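Local atomic coordinates of periplasmic binding protein (Agrobacterium tumefaciens str. B6, PDB entry 5L9G), a protein that binds the opine mannopine in the periplasm, probably delivering it to an ABC transporter for uptake. Residues A[155-160]-A[204-209]. Numbering follows the deposited sequence.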
ATOM      1  N   LEU A 155       7.428   7.579   9.759  1.00 36.40           N
ATOM      2  CA  LEU A 155       7.561   6.385   8.930  1.00 34.96           C
ATOM      3  C   LEU A 155       6.489   5.408   9.379  1.00 35.19           C
ATOM      4  O   LEU A 155       5.955   5.549  10.472  1.00 34.18           O
ATOM      5  CB  LEU A 155       8.940   5.725   9.130  1.00 36.58           C
ATOM      6  CG  LEU A 155      10.148   6.311   8.393  1.00 41.96           C
ATOM      7  CD1 LEU A 155      10.570   7.600   9.001  1.00 43.07           C
ATOM      8  CD2 LEU A 155      11.363   5.354   8.512  1.00 46.35           C
ATOM      9  N   TRP A 156       6.174   4.423   8.534  1.00 33.86           N
ATOM     10  CA  TRP A 156       5.161   3.410   8.830  1.00 35.24           C
ATOM     11  C   TRP A 156       5.651   2.494   9.967  1.00 38.18           C
ATOM     12  O   TRP A 156       6.862   2.293  10.124  1.00 38.33           O
ATOM     13  CB  TRP A 156       4.937   2.559   7.569  1.00 34.09           C
ATOM     14  CG  TRP A 156       3.686   1.711   7.559  1.00 35.01           C
ATOM     15  CD1 TRP A 156       2.578   1.841   8.356  1.00 37.90           C
ATOM     16  CD2 TRP A 156       3.415   0.627   6.666  1.00 34.79           C
ATOM     17  NE1 TRP A 156       1.644   0.883   8.028  1.00 37.83           N
ATOM     18  CE2 TRP A 156       2.119   0.145   6.970  1.00 38.46           C
ATOM     19  CE3 TRP A 156       4.132   0.029   5.611  1.00 35.23           C
ATOM     20  CZ2 TRP A 156       1.533  -0.917   6.269  1.00 38.14           C
ATOM     21  CZ3 TRP A 156       3.554  -1.024   4.917  1.00 36.31           C
ATOM     22  CH2 TRP A 156       2.280  -1.506   5.265  1.00 37.30           C
ATOM     23  N   ASN A 157       4.723   1.907  10.746  1.00 36.18           N
ATOM     24  CA  ASN A 157       5.137   0.974  11.793  1.00 37.59           C
ATOM     25  C   ASN A 157       5.266  -0.463  11.233  1.00 43.88           C
ATOM     26  O   ASN A 157       5.456  -1.412  12.002  1.00 45.25           O
ATOM     27  CB  ASN A 157       4.198   1.026  13.026  1.00 39.90           C
ATOM     28  CG  ASN A 157       2.866   0.394  12.768  1.00 49.12           C
ATOM     29  OD1 ASN A 157       2.402   0.349  11.624  1.00 38.36           O
ATOM     30  ND2 ASN A 157       2.254  -0.160  13.815  1.00 47.02           N
ATOM     31  N   GLN A 158       5.073  -0.624   9.909  1.00 38.55           N
ATOM     32  CA  GLN A 158       5.256  -1.911   9.212  1.00 38.37           C
ATOM     33  C   GLN A 158       6.380  -1.714   8.176  1.00 41.38           C
ATOM     34  O   GLN A 158       6.600  -0.571   7.750  1.00 40.39           O
ATOM     35  CB  GLN A 158       3.959  -2.435   8.609  1.00 39.80           C
ATOM     36  CG  GLN A 158       2.931  -2.796   9.676  1.00 40.83           C
ATOM     37  CD  GLN A 158       1.699  -3.382   9.067  1.00 54.32           C
ATOM     38  OE1 GLN A 158       0.599  -2.808   9.121  1.00 46.32           O
ATOM     39  NE2 GLN A 158       1.864  -4.533   8.466  1.00 43.05           N
ATOM     40  N   PRO A 159       7.129  -2.780   7.805  1.00 38.55           N
ATOM     41  CA  PRO A 159       8.372  -2.573   7.027  1.00 37.25           C
ATOM     42  C   PRO A 159       8.310  -2.442   5.513  1.00 40.89           C
ATOM     43  O   PRO A 159       9.310  -1.980   4.962  1.00 41.01           O
ATOM     44  CB  PRO A 159       9.218  -3.805   7.396  1.00 40.93           C
ATOM     45  CG  PRO A 159       8.235  -4.864   7.655  1.00 45.54           C
ATOM     46  CD  PRO A 159       7.045  -4.177   8.307  1.00 40.29           C
ATOM     47  N   ILE A 160       7.234  -2.876   4.828  1.00 38.32           N
ATOM     48  CA  ILE A 160       7.190  -2.789   3.347  1.00 37.93           C
ATOM     49  C   ILE A 160       7.337  -1.336   2.873  1.00 39.13           C
ATOM     50  O   ILE A 160       6.539  -0.482   3.231  1.00 36.04           O
ATOM     51  CB  ILE A 160       5.981  -3.523   2.705  1.00 40.00           C
ATOM     52  CG1 ILE A 160       6.076  -5.055   3.013  1.00 41.29           C
ATOM     53  CG2 ILE A 160       5.945  -3.267   1.177  1.00 38.96           C
ATOM     54  CD1 ILE A 160       4.767  -5.846   2.810  1.00 44.59           C
ATOM     55  N   TRP A 204       5.624   6.819  14.476  1.00 39.45           N
ATOM     56  CA  TRP A 204       5.609   5.635  13.625  1.00 38.77           C
ATOM     57  C   TRP A 204       4.112   5.455  13.341  1.00 40.57           C
ATOM     58  O   TRP A 204       3.363   4.914  14.171  1.00 38.42           O
ATOM     59  CB  TRP A 204       6.231   4.417  14.339  1.00 39.69           C
ATOM     60  CG  TRP A 204       7.649   4.643  14.766  1.00 41.53           C
ATOM     61  CD1 TRP A 204       8.076   5.015  16.005  1.00 45.98           C
ATOM     62  CD2 TRP A 204       8.833   4.488  13.962  1.00 41.18           C
ATOM     63  NE1 TRP A 204       9.447   5.141  16.014  1.00 46.00           N
ATOM     64  CE2 TRP A 204       9.940   4.785  14.788  1.00 45.87           C
ATOM     65  CE3 TRP A 204       9.067   4.161  12.610  1.00 41.46           C
ATOM     66  CZ2 TRP A 204      11.260   4.750  14.314  1.00 45.99           C
ATOM     67  CZ3 TRP A 204      10.375   4.105  12.146  1.00 43.28           C
ATOM     68  CH2 TRP A 204      11.456   4.400  12.993  1.00 44.97           C
ATOM     69  N   TRP A 205       3.654   6.046  12.218  1.00 36.66           N
ATOM     70  CA  TRP A 205       2.229   6.051  11.885  1.00 35.40           C
ATOM     71  C   TRP A 205       1.727   4.643  11.594  1.00 38.17           C
ATOM     72  O   TRP A 205       2.472   3.813  11.065  1.00 37.97           O
ATOM     73  CB  TRP A 205       1.899   7.061  10.777  1.00 32.30           C
ATOM     74  CG  TRP A 205       2.555   6.767   9.463  1.00 31.97           C
ATOM     75  CD1 TRP A 205       3.718   7.289   8.987  1.00 34.60           C
ATOM     76  CD2 TRP A 205       2.051   5.897   8.440  1.00 31.42           C
ATOM     77  NE1 TRP A 205       3.990   6.775   7.733  1.00 33.73           N
ATOM     78  CE2 TRP A 205       2.987   5.906   7.382  1.00 34.08           C
ATOM     79  CE3 TRP A 205       0.892   5.104   8.318  1.00 32.57           C
ATOM     80  CZ2 TRP A 205       2.815   5.141   6.228  1.00 33.02           C
ATOM     81  CZ3 TRP A 205       0.716   4.360   7.162  1.00 33.74           C
ATOM     82  CH2 TRP A 205       1.674   4.370   6.139  1.00 33.47           C
ATOM     83  N   GLU A 206       0.473   4.374  11.953  1.00 35.73           N
ATOM     84  CA  GLU A 206      -0.106   3.032  11.831  1.00 37.33           C
ATOM     85  C   GLU A 206      -1.145   2.868  10.726  1.00 42.94           C
ATOM     86  O   GLU A 206      -1.322   1.760  10.223  1.00 45.98           O
ATOM     87  CB  GLU A 206      -0.697   2.605  13.179  1.00 40.12           C
ATOM     88  CG  GLU A 206       0.330   2.694  14.297  1.00 49.66           C
ATOM     89  CD  GLU A 206      -0.067   2.057  15.615  1.00 69.31           C
ATOM     90  OE1 GLU A 206      -1.135   1.406  15.673  1.00 58.11           O
ATOM     91  OE2 GLU A 206       0.710   2.195  16.586  1.00 61.49           O
ATOM     92  N   SER A 207      -1.860   3.931  10.375  1.00 35.79           N
ATOM     93  CA  SER A 207      -2.887   3.854   9.341  1.00 34.26           C
ATOM     94  C   SER A 207      -2.750   5.022   8.380  1.00 34.68           C
ATOM     95  O   SER A 207      -2.186   6.069   8.740  1.00 32.07           O
ATOM     96  CB  SER A 207      -4.288   3.865   9.974  1.00 36.07           C
ATOM     97  OG  SER A 207      -4.611   5.138  10.519  1.00 34.15           O
ATOM     98  N   GLY A 208      -3.291   4.856   7.178  1.00 31.74           N
ATOM     99  CA  GLY A 208      -3.274   5.916   6.173  1.00 28.55           C
ATOM    100  C   GLY A 208      -4.012   7.155   6.664  1.00 31.40           C
ATOM    101  O   GLY A 208      -3.566   8.287   6.435  1.00 29.03           O
ATOM    102  N   ALA A 209      -5.166   6.954   7.368  1.00 29.17           N
ATOM    103  CA  ALA A 209      -5.930   8.091   7.893  1.00 29.81           C
ATOM    104  C   ALA A 209      -5.100   8.853   8.945  1.00 31.79           C
ATOM    105  O   ALA A 209      -5.114  10.080   8.963  1.00 30.39           O
ATOM    106  CB  ALA A 209      -7.244   7.612   8.515  1.00 31.24           C
TER
HETATM  107  O   HOH W   1       0.120  -0.373  10.597  1.00 37.12           O
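Trp156 lays its five-membered ring over the six-membered ring of Trp205 in an offset stack, centroids 4.2 Å apart and planes 15° from parallel. Its CA also sits over the five-membered ring of Trp205, a CH-pi contact. Trp205 reaches this place because its CG stands between backbone N and carbonyl carbon (chi1 63°), turning the indole back across the neighbouring strand. Trp156 itself touches the bound mannopine, and Trp205 probably helps hold it from the second shell; Gln158 CB covers one face of the Trp156 ring.

Parallel pairing sets the register. Asn157 N donates to Trp205 O at 3.0 Å, while the bond from Trp205 N to Leu155 O is weak. Beyond the strand ends, one water lies 2.6 Å from both Asn157 OD1 and Glu206 O and accepts a weak bond from Trp156 NE1. Asn157 ND2 lies 3.5 Å from Glu206 CG, amide and carboxylate planes nearly parallel but separate. On the other sheet face, Leu155 CB meets Trp204 CZ3 at 3.7 Å.

Trp205 NE1 is bonded to Ile224 O of strand 222-226, which flanks strand 153-156, and its indole packs on helix 208-216; Leu155 and Trp204 instead meet helix 324-343.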